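Local coordinates for protein pyrethroid hydrolase (Sphingobium faniae, PDB 5Y5R) that hydrolyses pyrethroid insecticides such as cypermethrin and permethrin at the ester bond, as a carboxylesterase of the alpha/beta hydrolase superfamily, at residues Met54-Leu65 and Ala82-His91; Leu101-Gly109 and Gln210-Val221. All coordinates share one frame; numbering follows the deposited sequence.

Interaction 1: Met54-Leu65 and Ala82-His91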
loop_
_atom_site.group_PDB
_atom_site.type_symbol
_atom_site.label_atom_id
_atom_site.label_comp_id
_atom_site.label_asym_id
_atom_site.label_seq_id
_atom_site.Cartn_x
_atom_site.Cartn_y
_atom_site.Cartn_z
HETATM N N MSE A 54 -2.977 7.521 13.064
HETATM C CA MSE A 54 -3.132 6.331 12.237
HETATM C C MSE A 54 -4.391 5.553 12.550
HETATM O O MSE A 54 -4.991 4.981 11.651
HETATM C CB MSE A 54 -1.919 5.419 12.381
HETATM C CG MSE A 54 -0.708 5.961 11.617
HETATM SE SE MSE A 54 -0.966 5.929 9.689
HETATM C CE MSE A 54 -0.559 3.998 9.354
ATOM N N GLU A 55 -4.750 5.495 13.831
ATOM C CA GLU A 55 -6.002 4.856 14.205
ATOM C C GLU A 55 -7.145 5.487 13.437
ATOM O O GLU A 55 -8.052 4.790 12.970
ATOM C CB GLU A 55 -6.255 4.997 15.716
ATOM C CG GLU A 55 -7.544 4.278 16.204
ATOM C CD GLU A 55 -8.839 5.016 15.842
ATOM O OE1 GLU A 55 -8.779 6.259 15.704
ATOM O OE2 GLU A 55 -9.892 4.349 15.609
ATOM N N HIS A 56 -7.089 6.816 13.279
ATOM C CA HIS A 56 -8.081 7.549 12.502
ATOM C C HIS A 56 -7.946 7.272 11.015
ATOM O O HIS A 56 -8.947 7.066 10.321
ATOM C CB HIS A 56 -7.927 9.047 12.754
ATOM C CG HIS A 56 -8.985 9.872 12.096
ATOM N ND1 HIS A 56 -8.779 11.187 11.736
ATOM C CD2 HIS A 56 -10.258 9.577 11.742
ATOM C CE1 HIS A 56 -9.879 11.666 11.182
ATOM N NE2 HIS A 56 -10.791 10.708 11.174
ATOM N N TYR A 57 -6.705 7.340 10.501
ATOM C CA TYR A 57 -6.446 7.107 9.080
ATOM C C TYR A 57 -6.944 5.728 8.647
ATOM O O TYR A 57 -7.526 5.587 7.568
ATOM C CB TYR A 57 -4.931 7.236 8.800
ATOM C CG TYR A 57 -4.526 7.391 7.339
ATOM C CD1 TYR A 57 -5.039 8.426 6.563
ATOM C CD2 TYR A 57 -3.572 6.553 6.752
ATOM C CE1 TYR A 57 -4.685 8.576 5.255
ATOM C CE2 TYR A 57 -3.200 6.724 5.412
ATOM C CZ TYR A 57 -3.773 7.720 4.677
ATOM O OH TYR A 57 -3.388 7.916 3.362
ATOM N N THR A 58 -6.725 4.704 9.474
ATOM C CA THR A 58 -6.985 3.326 9.079
ATOM C C THR A 58 -8.372 2.851 9.499
ATOM O O THR A 58 -8.699 1.666 9.326
ATOM C CB THR A 58 -5.921 2.394 9.672
ATOM O OG1 THR A 58 -5.747 2.628 11.079
ATOM C CG2 THR A 58 -4.585 2.675 9.010
ATOM N N ARG A 59 -9.212 3.753 10.000
ATOM C CA ARG A 59 -10.468 3.317 10.605
ATOM C C ARG A 59 -11.467 2.754 9.595
ATOM O O ARG A 59 -12.204 1.818 9.940
ATOM C CB ARG A 59 -11.084 4.488 11.397
ATOM C CG ARG A 59 -12.292 4.125 12.265
ATOM C CD ARG A 59 -12.404 5.074 13.452
ATOM N NE ARG A 59 -12.753 6.457 13.126
ATOM C CZ ARG A 59 -12.454 7.492 13.913
ATOM N NH1 ARG A 59 -11.771 7.294 15.049
ATOM N NH2 ARG A 59 -12.812 8.724 13.560
ATOM N N PRO A 60 -11.492 3.210 8.340
ATOM C CA PRO A 60 -12.338 2.514 7.361
ATOM C C PRO A 60 -12.014 1.038 7.188
ATOM O O PRO A 60 -12.911 0.272 6.838
ATOM C CB PRO A 60 -12.108 3.307 6.071
ATOM C CG PRO A 60 -11.777 4.670 6.530
ATOM C CD PRO A 60 -11.052 4.525 7.828
ATOM N N VAL A 61 -10.765 0.615 7.376
ATOM C CA VAL A 61 -10.453 -0.810 7.292
ATOM C C VAL A 61 -10.831 -1.525 8.573
ATOM O O VAL A 61 -11.426 -2.608 8.534
ATOM C CB VAL A 61 -8.968 -1.009 6.975
ATOM C CG1 VAL A 61 -8.592 -2.492 7.088
ATOM C CG2 VAL A 61 -8.661 -0.423 5.609
ATOM N N ALA A 62 -10.552 -0.904 9.724
ATOM C CA ALA A 62 -10.924 -1.519 10.988
ATOM C C ALA A 62 -12.422 -1.784 11.009
ATOM O O ALA A 62 -12.870 -2.814 11.526
ATOM C CB ALA A 62 -10.513 -0.629 12.162
ATOM N N ASP A 63 -13.201 -0.863 10.421
ATOM C CA ASP A 63 -14.637 -1.071 10.255
ATOM C C ASP A 63 -14.935 -2.330 9.442
ATOM O O ASP A 63 -15.811 -3.116 9.812
ATOM C CB ASP A 63 -15.284 0.133 9.570
ATOM C CG ASP A 63 -15.120 1.443 10.345
ATOM O OD1 ASP A 63 -14.900 1.419 11.580
ATOM O OD2 ASP A 63 -15.260 2.510 9.704
ATOM N N ILE A 64 -14.240 -2.523 8.312
ATOM C CA ILE A 64 -14.521 -3.680 7.465
ATOM C C ILE A 64 -14.157 -4.958 8.205
ATOM O O ILE A 64 -14.953 -5.900 8.285
ATOM C CB ILE A 64 -13.756 -3.597 6.130
ATOM C CG1 ILE A 64 -14.314 -2.507 5.213
ATOM C CG2 ILE A 64 -13.857 -4.968 5.370
ATOM C CD1 ILE A 64 -13.488 -2.321 3.967
ATOM N N LEU A 65 -12.965 -4.974 8.810
ATOM C CA LEU A 65 -12.505 -6.135 9.562
ATOM C C LEU A 65 -13.464 -6.479 10.694
ATOM O O LEU A 65 -13.565 -7.644 11.097
ATOM C CB LEU A 65 -11.101 -5.887 10.128
ATOM C CG LEU A 65 -9.876 -5.768 9.216
ATOM C CD1 LEU A 65 -8.628 -5.190 9.949
ATOM C CD2 LEU A 65 -9.572 -7.109 8.649
ATOM N N ALA A 82 2.340 0.978 5.306
ATOM C CA ALA A 82 2.373 1.514 6.667
ATOM C C ALA A 82 1.052 1.252 7.379
ATOM O O ALA A 82 1.031 0.952 8.577
ATOM C CB ALA A 82 2.692 3.014 6.654
ATOM N N SER A 83 -0.057 1.339 6.650
ATOM C CA SER A 83 -1.372 1.079 7.228
ATOM C C SER A 83 -1.572 -0.404 7.588
ATOM O O SER A 83 -2.169 -0.716 8.627
ATOM C CB SER A 83 -2.443 1.548 6.250
ATOM O OG SER A 83 -2.397 2.968 6.140
ATOM N N ILE A 84 -1.154 -1.333 6.720
ATOM C CA ILE A 84 -1.438 -2.743 7.008
ATOM C C ILE A 84 -0.590 -3.225 8.171
ATOM O O ILE A 84 -0.985 -4.150 8.879
ATOM C CB ILE A 84 -1.256 -3.675 5.788
ATOM C CG1 ILE A 84 0.215 -4.028 5.569
ATOM C CG2 ILE A 84 -1.890 -3.103 4.541
ATOM C CD1 ILE A 84 0.404 -5.147 4.567
ATOM N N SER A 85 0.623 -2.673 8.338
ATOM C CA SER A 85 1.408 -2.971 9.528
ATOM C C SER A 85 0.738 -2.414 10.789
ATOM O O SER A 85 0.717 -3.055 11.846
ATOM C CB SER A 85 2.818 -2.399 9.356
ATOM O OG SER A 85 3.482 -2.978 8.244
ATOM N N TRP A 86 0.240 -1.182 10.723
ATOM C CA TRP A 86 -0.427 -0.629 11.890
ATOM C C TRP A 86 -1.674 -1.440 12.230
ATOM O O TRP A 86 -1.884 -1.823 13.385
ATOM C CB TRP A 86 -0.757 0.841 11.642
ATOM C CG TRP A 86 -1.122 1.572 12.883
ATOM C CD1 TRP A 86 -0.326 2.389 13.620
ATOM C CD2 TRP A 86 -2.402 1.567 13.525
ATOM N NE1 TRP A 86 -1.024 2.891 14.692
ATOM C CE2 TRP A 86 -2.303 2.392 14.655
ATOM C CE3 TRP A 86 -3.621 0.934 13.257
ATOM C CZ2 TRP A 86 -3.375 2.602 15.513
ATOM C CZ3 TRP A 86 -4.693 1.155 14.114
ATOM C CH2 TRP A 86 -4.554 1.975 15.226
ATOM N N LEU A 87 -2.479 -1.755 11.221
ATOM C CA LEU A 87 -3.694 -2.542 11.424
ATOM C C LEU A 87 -3.393 -3.947 11.930
ATOM O O LEU A 87 -4.090 -4.459 12.812
ATOM C CB LEU A 87 -4.453 -2.635 10.112
ATOM C CG LEU A 87 -5.266 -1.404 9.712
ATOM C CD1 LEU A 87 -5.490 -1.386 8.200
ATOM C CD2 LEU A 87 -6.557 -1.442 10.439
ATOM N N ALA A 88 -2.325 -4.563 11.431
ATOM C CA ALA A 88 -2.042 -5.931 11.839
ATOM C C ALA A 88 -1.830 -5.981 13.337
ATOM O O ALA A 88 -2.348 -6.873 14.018
ATOM C CB ALA A 88 -0.812 -6.459 11.095
ATOM N N GLN A 89 -1.182 -4.944 13.873
ATOM C CA GLN A 89 -0.847 -4.908 15.284
ATOM C C GLN A 89 -2.083 -4.750 16.148
ATOM O O GLN A 89 -2.147 -5.321 17.241
ATOM C CB GLN A 89 0.180 -3.794 15.539
ATOM C CG GLN A 89 0.442 -3.436 16.997
ATOM C CD GLN A 89 0.916 -4.633 17.777
ATOM O OE1 GLN A 89 1.534 -5.522 17.217
ATOM N NE2 GLN A 89 0.683 -4.631 19.082
ATOM N N HIS A 90 -3.071 -3.990 15.690
ATOM C CA HIS A 90 -4.236 -3.743 16.520
ATOM C C HIS A 90 -5.379 -4.707 16.248
ATOM O O HIS A 90 -6.259 -4.854 17.102
ATOM C CB HIS A 90 -4.719 -2.299 16.366
ATOM C CG HIS A 90 -3.721 -1.280 16.841
ATOM N ND1 HIS A 90 -2.600 -0.936 16.122
ATOM C CD2 HIS A 90 -3.648 -0.585 18.001
ATOM C CE1 HIS A 90 -1.886 -0.053 16.806
ATOM N NE2 HIS A 90 -2.507 0.182 17.949
ATOM N N HIS A 91 -5.353 -5.419 15.116
ATOM C CA HIS A 91 -6.366 -6.431 14.819
ATOM C C HIS A 91 -5.714 -7.756 14.414
ATOM O O HIS A 91 -6.106 -8.370 13.422
ATOM C CB HIS A 91 -7.274 -5.927 13.708
ATOM C CG HIS A 91 -7.865 -4.583 13.982
ATOM N ND1 HIS A 91 -8.992 -4.408 14.753
ATOM C CD2 HIS A 91 -7.493 -3.346 13.570
ATOM C CE1 HIS A 91 -9.281 -3.119 14.823
ATOM N NE2 HIS A 91 -8.388 -2.453 14.112
#

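Interaction 2: Leu101-Gly109 and Gln210-Val221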
loop_
_atom_site.group_PDB
_atom_site.type_symbol
_atom_site.label_atom_id
_atom_site.label_comp_id
_atom_site.label_asym_id
_atom_site.label_seq_id
_atom_site.Cartn_x
_atom_site.Cartn_y
_atom_site.Cartn_z
ATOM N N LEU A 101 2.705 -4.796 -1.585
ATOM C CA LEU A 101 2.815 -4.663 -3.036
ATOM C C LEU A 101 3.639 -3.422 -3.363
ATOM O O LEU A 101 3.109 -2.302 -3.405
ATOM C CB LEU A 101 1.424 -4.614 -3.683
ATOM C CG LEU A 101 1.368 -4.333 -5.187
ATOM C CD1 LEU A 101 2.205 -5.321 -6.028
ATOM C CD2 LEU A 101 -0.074 -4.307 -5.665
ATOM N N THR A 102 4.917 -3.656 -3.702
ATOM C CA THR A 102 5.983 -2.659 -3.826
ATOM C C THR A 102 5.669 -1.567 -2.816
ATOM O O THR A 102 5.456 -0.393 -3.154
ATOM C CB THR A 102 6.160 -2.212 -5.295
ATOM O OG1 THR A 102 7.307 -1.359 -5.424
ATOM C CG2 THR A 102 4.898 -1.525 -5.898
ATOM N N ALA A 103 5.572 -1.991 -1.560
ATOM C CA ALA A 103 4.985 -1.222 -0.475
ATOM C C ALA A 103 6.028 -0.945 0.597
ATOM O O ALA A 103 7.065 -1.594 0.654
ATOM C CB ALA A 103 3.788 -1.961 0.163
ATOM N N VAL A 104 5.726 0.024 1.459
ATOM C CA VAL A 104 6.623 0.364 2.560
ATOM C C VAL A 104 6.499 -0.747 3.600
ATOM O O VAL A 104 5.451 -0.919 4.229
ATOM C CB VAL A 104 6.291 1.747 3.151
ATOM C CG1 VAL A 104 7.233 2.078 4.287
ATOM C CG2 VAL A 104 6.384 2.808 2.092
ATOM N N LEU A 105 7.581 -1.494 3.796
ATOM C CA LEU A 105 7.668 -2.566 4.779
ATOM C C LEU A 105 8.786 -2.158 5.725
ATOM O O LEU A 105 9.963 -2.182 5.361
ATOM C CB LEU A 105 7.968 -3.913 4.126
ATOM C CG LEU A 105 8.300 -5.003 5.136
ATOM C CD1 LEU A 105 7.031 -5.365 5.927
ATOM C CD2 LEU A 105 8.949 -6.224 4.465
ATOM N N THR A 106 8.418 -1.664 6.893
ATOM C CA THR A 106 9.413 -1.225 7.846
ATOM C C THR A 106 9.395 -2.141 9.050
ATOM O O THR A 106 8.370 -2.733 9.401
ATOM C CB THR A 106 9.228 0.256 8.250
ATOM O OG1 THR A 106 7.960 0.472 8.883
ATOM C CG2 THR A 106 9.277 1.059 7.037
ATOM N N ALA A 107 10.571 -2.289 9.628
ATOM C CA ALA A 107 10.721 -3.067 10.806
ATOM C C ALA A 107 10.015 -2.359 11.950
ATOM O O ALA A 107 9.833 -1.137 11.910
ATOM C CB ALA A 107 12.209 -3.253 11.104
ATOM N N PRO A 108 9.651 -3.096 12.998
ATOM C CA PRO A 108 9.048 -2.465 14.180
ATOM C C PRO A 108 9.867 -1.290 14.702
ATOM O O PRO A 108 11.070 -1.394 14.925
ATOM C CB PRO A 108 9.006 -3.618 15.189
ATOM C CG PRO A 108 8.846 -4.879 14.241
ATOM C CD PRO A 108 9.860 -4.548 13.203
ATOM N N GLY A 109 9.202 -0.158 14.916
ATOM C CA GLY A 109 9.908 0.996 15.438
ATOM C C GLY A 109 10.549 1.880 14.398
ATOM O O GLY A 109 11.177 2.890 14.761
ATOM N N GLN A 210 13.213 -1.816 -2.341
ATOM C CA GLN A 210 12.283 -2.885 -2.037
ATOM C C GLN A 210 13.002 -4.034 -1.369
ATOM O O GLN A 210 12.585 -4.507 -0.308
ATOM C CB GLN A 210 11.602 -3.349 -3.319
ATOM C CG GLN A 210 10.607 -2.357 -3.864
ATOM C CD GLN A 210 10.072 -2.776 -5.192
ATOM O OE1 GLN A 210 9.318 -3.767 -5.300
ATOM N NE2 GLN A 210 10.487 -2.064 -6.233
ATOM N N ARG A 211 14.100 -4.494 -1.980
ATOM C CA ARG A 211 14.797 -5.658 -1.425
ATOM C C ARG A 211 15.504 -5.330 -0.114
ATOM O O ARG A 211 15.691 -6.221 0.725
ATOM C CB ARG A 211 15.795 -6.240 -2.442
ATOM C CG ARG A 211 15.130 -6.857 -3.676
ATOM C CD ARG A 211 16.043 -7.178 -4.865
ATOM N NE ARG A 211 15.272 -7.895 -5.886
ATOM C CZ ARG A 211 15.653 -8.186 -7.132
ATOM N NH1 ARG A 211 14.801 -8.814 -7.936
ATOM N NH2 ARG A 211 16.843 -7.857 -7.597
ATOM N N GLN A 212 15.905 -4.068 0.071
ATOM C CA GLN A 212 16.539 -3.652 1.315
ATOM C C GLN A 212 15.540 -3.683 2.456
ATOM O O GLN A 212 15.864 -4.093 3.579
ATOM C CB GLN A 212 17.143 -2.252 1.123
ATOM C CG GLN A 212 18.021 -1.773 2.258
ATOM C CD GLN A 212 19.323 -2.541 2.308
ATOM O OE1 GLN A 212 19.922 -2.829 1.268
ATOM N NE2 GLN A 212 19.770 -2.869 3.509
HETATM N N MSE A 213 14.301 -3.301 2.181
HETATM C CA MSE A 213 13.266 -3.376 3.188
HETATM C C MSE A 213 12.966 -4.818 3.601
HETATM O O MSE A 213 12.860 -5.113 4.792
HETATM C CB MSE A 213 12.008 -2.668 2.681
HETATM C CG MSE A 213 12.225 -1.169 2.710
HETATM SE SE MSE A 213 10.664 -0.112 2.202
HETATM C CE MSE A 213 10.476 -0.669 0.375
ATOM N N GLN A 214 12.822 -5.716 2.625
ATOM C CA GLN A 214 12.692 -7.135 2.979
ATOM C C GLN A 214 13.864 -7.584 3.839
ATOM O O GLN A 214 13.674 -8.222 4.880
ATOM C CB GLN A 214 12.605 -8.002 1.720
ATOM C CG GLN A 214 11.415 -7.696 0.889
ATOM C CD GLN A 214 11.499 -8.304 -0.480
ATOM O OE1 GLN A 214 11.457 -9.531 -0.650
ATOM N NE2 GLN A 214 11.627 -7.457 -1.472
ATOM N N LYS A 215 15.071 -7.178 3.459
ATOM C CA LYS A 215 16.276 -7.626 4.146
ATOM C C LYS A 215 16.296 -7.185 5.610
ATOM O O LYS A 215 16.811 -7.914 6.471
ATOM C CB LYS A 215 17.508 -7.114 3.396
ATOM C CG LYS A 215 18.812 -7.464 4.046
ATOM C CD LYS A 215 20.019 -7.084 3.209
ATOM C CE LYS A 215 21.159 -8.071 3.505
ATOM N NZ LYS A 215 21.685 -7.902 4.888
ATOM N N GLU A 216 15.802 -5.966 5.910
ATOM C CA GLU A 216 15.890 -5.425 7.265
ATOM C C GLU A 216 14.684 -5.757 8.146
ATOM O O GLU A 216 14.732 -5.488 9.351
ATOM C CB GLU A 216 16.083 -3.901 7.206
ATOM C CG GLU A 216 17.450 -3.498 6.645
ATOM C CD GLU A 216 17.735 -1.999 6.633
ATOM O OE1 GLU A 216 18.600 -1.588 5.831
ATOM O OE2 GLU A 216 17.066 -1.204 7.325
ATOM N N PHE A 217 13.611 -6.359 7.595
ATOM C CA PHE A 217 12.492 -6.749 8.450
ATOM C C PHE A 217 12.836 -8.035 9.193
ATOM O O PHE A 217 13.372 -8.969 8.594
ATOM C CB PHE A 217 11.209 -6.967 7.634
ATOM C CG PHE A 217 9.960 -7.104 8.482
ATOM C CD1 PHE A 217 9.205 -5.992 8.855
ATOM C CD2 PHE A 217 9.543 -8.335 8.916
ATOM C CE1 PHE A 217 8.067 -6.146 9.629
ATOM C CE2 PHE A 217 8.423 -8.480 9.699
ATOM C CZ PHE A 217 7.671 -7.387 10.045
ATOM N N PRO A 218 12.512 -8.117 10.486
ATOM C CA PRO A 218 12.894 -9.301 11.271
ATOM C C PRO A 218 11.987 -10.490 10.975
ATOM O O PRO A 218 10.758 -10.399 11.063
ATOM C CB PRO A 218 12.744 -8.820 12.718
ATOM C CG PRO A 218 11.709 -7.774 12.643
ATOM C CD PRO A 218 11.861 -7.089 11.320
ATOM N N GLY A 219 12.598 -11.619 10.631
ATOM C CA GLY A 219 11.812 -12.784 10.322
ATOM C C GLY A 219 11.580 -12.959 8.833
ATOM O O GLY A 219 11.903 -12.090 8.008
ATOM N N PRO A 220 11.000 -14.101 8.468
ATOM C CA PRO A 220 10.843 -14.423 7.052
ATOM C C PRO A 220 9.778 -13.564 6.390
ATOM O O PRO A 220 8.787 -13.168 7.013
ATOM C CB PRO A 220 10.434 -15.908 7.075
ATOM C CG PRO A 220 9.702 -16.064 8.367
ATOM C CD PRO A 220 10.367 -15.102 9.346
ATOM N N VAL A 221 10.043 -13.224 5.133
ATOM C CA VAL A 221 9.112 -12.536 4.250
ATOM C C VAL A 221 9.104 -13.325 2.950
ATOM O O VAL A 221 10.138 -13.413 2.278
ATOM C CB VAL A 221 9.524 -11.075 3.971
ATOM C CG1 VAL A 221 8.571 -10.426 2.963
ATOM C CG2 VAL A 221 9.620 -10.264 5.237
HETATM O O HOH W 1 12.280 -3.196 6.859
#

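Interaction 1: Met54-Leu65 and Ala82-His91
The carbonyl oxygen Met54 O takes two hydrogen bonds from Thr58, one from the backbone N and a short one from OG1 at 2.5 Å. The two donors reach it from opposite faces of the carbonyl plane. With chi1 at 50°, OG1 sits between its own backbone N and carbonyl carbon, folded back onto the preceding helix. Thr58 marks the kink between helix 54-57 and helix 59-67, which lie beside helix 80-90 on one side of the parallel sheet of this alpha/beta hydrolase. Helix segments 59-65 and 82-90 cross at -46°.

Trp86 packs on Met54, Glu55 and Thr58. Met54, a selenomethionine, lays CB over the five-membered ring, 3.6 Å from its centroid, in a CH-pi contact. Its chain then bends twice and brings CE to 3.5 Å from Ala82 O. Glu55 N lies over the same face of the indole, nearer CZ2, and Glu55 CA is 3.4 Å from Trp86 CH2. The opposite face takes His90 CE1.

Leu87, one residue on, packs against Thr58 and Val61. Its CD1 meets Val61 CG1 at 3.5 Å, a tight carbon pair. Val61 also touches Ile7 of strand 3-9, and Leu87 touches Leu74 of strand 71-77. At the far end Ala62 CB approaches His91 NE2 to 3.4 Å. The His90 ring is held over Trp86 by a nearly straight bond from ND1 to Trp86 O, 3.0 Å long and in the plane of the ring.

Interaction 2: Leu101-Gly109 and Gln210-Val221
Met213, a selenomethionine on helix 207-216, lies along the backbone of Ala103 to Leu105. Its CB is 3.4 Å from Leu105 O. CG stays close to the same oxygen. SE comes next, 3.7 Å from Leu105 N. The chain runs straight through chi2 and turns at chi3 (-64°), which brings CE to 3.5 Å from Ala103 O. Across this contact the side chain thus meets mostly peptide atoms; Tyr196 and Phe115 also touch it. Ala103 O itself accepts a hydrogen bond from Tyr196 OH.

The loop 101-109 follows strand 95-101 of the central sheet, and the helix and turn 210-221 lead into the edge strand 222-226. One water joins them, donating to Leu105 O and to Met213 O at 2.9 Å each.

Leu105 points toward the helix end and the turn after it, its side chain at about a right angle to that of Phe217. CD1 meets Phe217 CD1 at 3.7 Å, and CD2 lies near Val221 CG2. Phe217 has its ring carbon CG anti to the backbone N (chi1 -169°). This brings the ring edge to Thr106 O, 3.4 Å from Phe217 CD1 and close to the ring plane. Farther out, the rings of Pro108 and Pro218 touch through their CD atoms.

At the other end Thr102 OG1 lies 3.1 Å from Gln210 OE1. The hydroxyl is hydrogen-bonded to Asp202, probably the acid of the charge relay system. The Gln210 amide bonds to Leu205 O and Ala199 N. Val104, on the same loop, touches the bound pyrethroid.

Apolar packing, Met213 against backbone carbonyls and the bridging water join loop to helix. The bond between Thr102 OG1 and Asp202 is consistent with Thr102 positioning that carboxylate.

In the fold
The two contacts follow one another along the chain, and their centres lie about 18 Å apart. Both pack elements of one alpha/beta hydrolase domain around the same parallel sheet. Interaction 1 joins helices on strands 3-9 and 71-77, toward one side of the strand order. Interaction 2 joins a loop after strand 95-101 to the helix between strands 194-199 and 222-226. Each is partly buried: Glu55 is exposed in interaction 1 and Pro218 in interaction 2. Interaction 1 is a helix-helix contact with aromatic packing, away from the annotated sites. Interaction 2 relies more on backbone carbonyls and a water. It contributes Val104 to the ligand pocket and lies beside the probable charge relay residue Asp202.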